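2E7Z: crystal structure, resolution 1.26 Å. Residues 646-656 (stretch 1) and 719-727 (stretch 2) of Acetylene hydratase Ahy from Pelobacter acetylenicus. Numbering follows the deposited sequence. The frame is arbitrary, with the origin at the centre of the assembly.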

# COMPACT_ATOMS: atom_id res chain seq x y z
N TRP A 646 6.44 -24.86 11.95
CA TRP A 646 6.57 -23.50 12.43
C TRP A 646 7.68 -22.81 11.64
O TRP A 646 8.72 -23.40 11.32
CB TRP A 646 6.95 -23.49 13.91
CG TRP A 646 5.90 -24.00 14.83
CD1 TRP A 646 5.86 -25.23 15.45
CD2 TRP A 646 4.74 -23.28 15.29
NE1 TRP A 646 4.74 -25.32 16.25
CE2 TRP A 646 4.04 -24.13 16.17
CE3 TRP A 646 4.24 -22.00 15.03
CZ2 TRP A 646 2.85 -23.73 16.80
CZ3 TRP A 646 3.06 -21.60 15.68
CH2 TRP A 646 2.38 -22.47 16.54
N VAL A 647 7.46 -21.54 11.33
CA VAL A 647 8.53 -20.71 10.79
C VAL A 647 8.75 -19.63 11.83
O VAL A 647 7.81 -18.94 12.23
CB VAL A 647 8.16 -20.12 9.41
CG1 VAL A 647 9.28 -19.23 8.91
CG2 VAL A 647 7.87 -21.26 8.42
N GLU A 648 9.99 -19.50 12.29
CA GLU A 648 10.29 -18.68 13.45
C GLU A 648 11.46 -17.75 13.15
O GLU A 648 12.51 -18.17 12.63
CB GLU A 648 10.61 -19.58 14.65
CG GLU A 648 10.98 -18.80 15.92
CD GLU A 648 11.10 -19.66 17.17
OE1 GLU A 648 10.88 -20.89 17.12
OE2 GLU A 648 11.40 -19.09 18.25
N THR A 649 11.29 -16.48 13.49
CA THR A 649 12.38 -15.50 13.48
C THR A 649 12.73 -15.21 14.93
O THR A 649 12.09 -15.72 15.86
CB THR A 649 11.90 -14.20 12.83
OG1 THR A 649 10.88 -13.62 13.66
CG2 THR A 649 11.37 -14.43 11.42
N THR A 650 13.68 -14.30 15.14
CA THR A 650 13.99 -13.87 16.50
C THR A 650 12.79 -13.16 17.16
O THR A 650 12.73 -13.08 18.39
CB THR A 650 15.21 -12.96 16.54
OG1 THR A 650 15.02 -11.81 15.69
CG2 THR A 650 16.49 -13.71 16.16
N HIS A 651 11.84 -12.67 16.36
CA HIS A 651 10.70 -11.93 16.90
C HIS A 651 9.52 -12.82 17.30
O HIS A 651 8.84 -12.53 18.26
CB HIS A 651 10.20 -10.91 15.88
CG HIS A 651 9.26 -9.93 16.48
ND1 HIS A 651 7.89 -10.03 16.37
CD2 HIS A 651 9.50 -8.86 17.28
CE1 HIS A 651 7.33 -9.05 17.06
NE2 HIS A 651 8.28 -8.34 17.63
N GLY A 652 9.24 -13.87 16.53
CA GLY A 652 8.09 -14.70 16.83
C GLY A 652 7.96 -15.79 15.79
O GLY A 652 8.87 -15.97 14.99
N ARG A 653 6.84 -16.50 15.80
CA ARG A 653 6.67 -17.62 14.86
C ARG A 653 5.24 -17.69 14.34
O ARG A 653 4.33 -17.10 14.93
CB ARG A 653 7.04 -18.96 15.51
CG ARG A 653 6.11 -19.38 16.62
CD ARG A 653 6.56 -20.69 17.23
NE ARG A 653 5.55 -21.19 18.15
CZ ARG A 653 5.67 -22.33 18.82
NH1 ARG A 653 6.78 -23.07 18.66
NH2 ARG A 653 4.70 -22.73 19.64
N LEU A 654 5.06 -18.37 13.22
CA LEU A 654 3.72 -18.68 12.73
C LEU A 654 3.70 -20.10 12.20
O LEU A 654 4.75 -20.65 11.85
CB LEU A 654 3.25 -17.72 11.63
CG LEU A 654 3.81 -17.84 10.20
CD1 LEU A 654 3.12 -16.80 9.30
CD2 LEU A 654 5.32 -17.64 10.16
N LYS A 655 2.50 -20.66 12.11
CA LYS A 655 2.29 -22.06 11.74
C LYS A 655 1.82 -22.13 10.30
O LYS A 655 0.86 -21.45 9.94
CB LYS A 655 1.24 -22.65 12.66
CG LYS A 655 0.93 -24.13 12.37
CD LYS A 655 -0.13 -24.69 13.28
CE LYS A 655 -0.44 -26.13 12.92
NZ LYS A 655 -1.49 -26.75 13.78
N LEU A 656 2.47 -22.97 9.50
CA LEU A 656 2.17 -23.02 8.08
C LEU A 656 2.26 -24.42 7.52
O LEU A 656 2.93 -25.28 8.08
CB LEU A 656 3.14 -22.14 7.32
CG LEU A 656 3.18 -20.66 7.73
CD1 LEU A 656 4.37 -19.99 7.09
CD2 LEU A 656 1.88 -19.97 7.34
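Stretch 2 (719-727) GILAKAYKC

Stretch 2 lies on stretch 1 as an antiparallel β-strand, paired through the backbone and fastened on one face by aromatic, polar and sulfur contacts. The case illustrates a general principle: main-chain hydrogen bonds set the register of neighbouring strands, and the register decides which side chains meet. Strand 720-726 is extended and runs against strand 646-648 with an angle of 158° between their N-to-C directions, the axes approaching to 4.7 Å.

Two reciprocal pairs fix the alignment. W646 faces Y725, with W646 N to Y725 O at 2.8 Å and Y725 N to W646 O at 3.0 Å; E648 faces K723, with E648 N to K723 O at 2.9 Å and K723 N to E648 O at 2.8 Å. Between them V647 and A724 form the non-hydrogen-bonded pair, where the CA atoms draw in to 4.5 Å. As in any antiparallel ladder, the side chains alternate: V647 and A724 point to one face, whereas W646, E648, K723 and Y725 share the other.

On that second face, W646 CB sits over the Y725 ring, 3.8 Å from its centroid, while the two aromatic rings meet obliquely. The phenol reaches from its partner W646 toward E648 and R653, donating from Y725 OH to E648 OE1 (2.6 Å) and accepting from R653 NH1 (3.0 Å), so one hydroxyl links an acidic and a basic side chain. At the chain terminus, C727 SG lies over a face of the W646 indole, 3.9 Å from the centroid of its five-membered ring, and water 1 joins W646 NE1 to C727 O, at 2.7 Å from each.

Past the E648-K723 pair, T649 CG2 lies 3.7 Å from I720 CG2, and water 3 bridges T650 N (2.8 Å) and L721 O (2.6 Å).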

# COMPACT_ATOMS: atom_id res chain seq x y z
N GLY A 719 16.64 -9.76 4.62
CA GLY A 719 17.12 -8.97 5.76
C GLY A 719 16.73 -9.48 7.12
O GLY A 719 17.01 -8.84 8.13
N ILE A 720 16.11 -10.65 7.12
CA ILE A 720 15.65 -11.31 8.35
C ILE A 720 15.99 -12.79 8.21
O ILE A 720 15.80 -13.37 7.14
CB ILE A 720 14.11 -11.18 8.55
CG1 ILE A 720 13.69 -9.74 8.84
CG2 ILE A 720 13.61 -12.08 9.67
CD1 ILE A 720 12.15 -9.62 8.75
N LEU A 721 16.49 -13.40 9.28
CA LEU A 721 16.76 -14.82 9.30
C LEU A 721 15.63 -15.57 9.99
O LEU A 721 14.95 -15.04 10.91
CB LEU A 721 18.11 -15.09 9.98
CG LEU A 721 19.34 -14.55 9.24
CD1 LEU A 721 20.53 -14.39 10.19
CD2 LEU A 721 19.70 -15.42 8.03
N ALA A 722 15.43 -16.80 9.55
CA ALA A 722 14.37 -17.67 10.06
C ALA A 722 14.82 -19.13 10.16
O ALA A 722 15.75 -19.57 9.46
CB ALA A 722 13.13 -17.57 9.19
N LYS A 723 14.13 -19.87 11.02
CA LYS A 723 14.26 -21.32 11.07
C LYS A 723 12.89 -21.95 10.82
O LYS A 723 11.85 -21.31 11.05
CB LYS A 723 14.80 -21.80 12.42
CG LYS A 723 13.90 -21.46 13.61
CD LYS A 723 14.36 -22.13 14.89
CE LYS A 723 15.43 -21.33 15.57
NZ LYS A 723 15.56 -21.67 17.03
N ALA A 724 12.90 -23.19 10.33
CA ALA A 724 11.67 -23.91 10.08
C ALA A 724 11.78 -25.28 10.73
O ALA A 724 12.83 -25.94 10.62
CB ALA A 724 11.43 -24.05 8.59
N TYR A 725 10.73 -25.69 11.42
CA TYR A 725 10.73 -26.98 12.13
C TYR A 725 9.34 -27.60 12.22
O TYR A 725 8.34 -26.88 12.15
CB TYR A 725 11.42 -26.85 13.51
CG TYR A 725 10.83 -25.78 14.41
CD1 TYR A 725 11.28 -24.47 14.35
CD2 TYR A 725 9.82 -26.08 15.32
CE1 TYR A 725 10.74 -23.47 15.19
CE2 TYR A 725 9.27 -25.11 16.15
CZ TYR A 725 9.73 -23.80 16.08
OH TYR A 725 9.18 -22.86 16.91
N LYS A 726 9.27 -28.92 12.35
CA LYS A 726 7.99 -29.63 12.41
C LYS A 726 7.15 -29.21 13.62
O LYS A 726 7.70 -28.95 14.70
CB LYS A 726 8.20 -31.16 12.42
CG LYS A 726 8.06 -31.86 11.06
CD LYS A 726 9.12 -32.97 10.80
CE LYS A 726 9.20 -34.06 11.89
NZ LYS A 726 8.53 -35.35 11.51
N CYS A 727 5.84 -29.12 13.41
CA CYS A 727 4.87 -28.90 14.48
C CYS A 727 4.76 -30.12 15.40
O CYS A 727 4.21 -30.02 16.50
CB CYS A 727 3.49 -28.60 13.89
SG CYS A 727 3.32 -26.93 13.27
OXT CYS A 727 5.21 -31.23 15.09
O HOH W 1 4.10 -27.56 17.64
O HOH W 2 14.22 -19.49 18.62
O HOH W 3 15.54 -13.87 13.10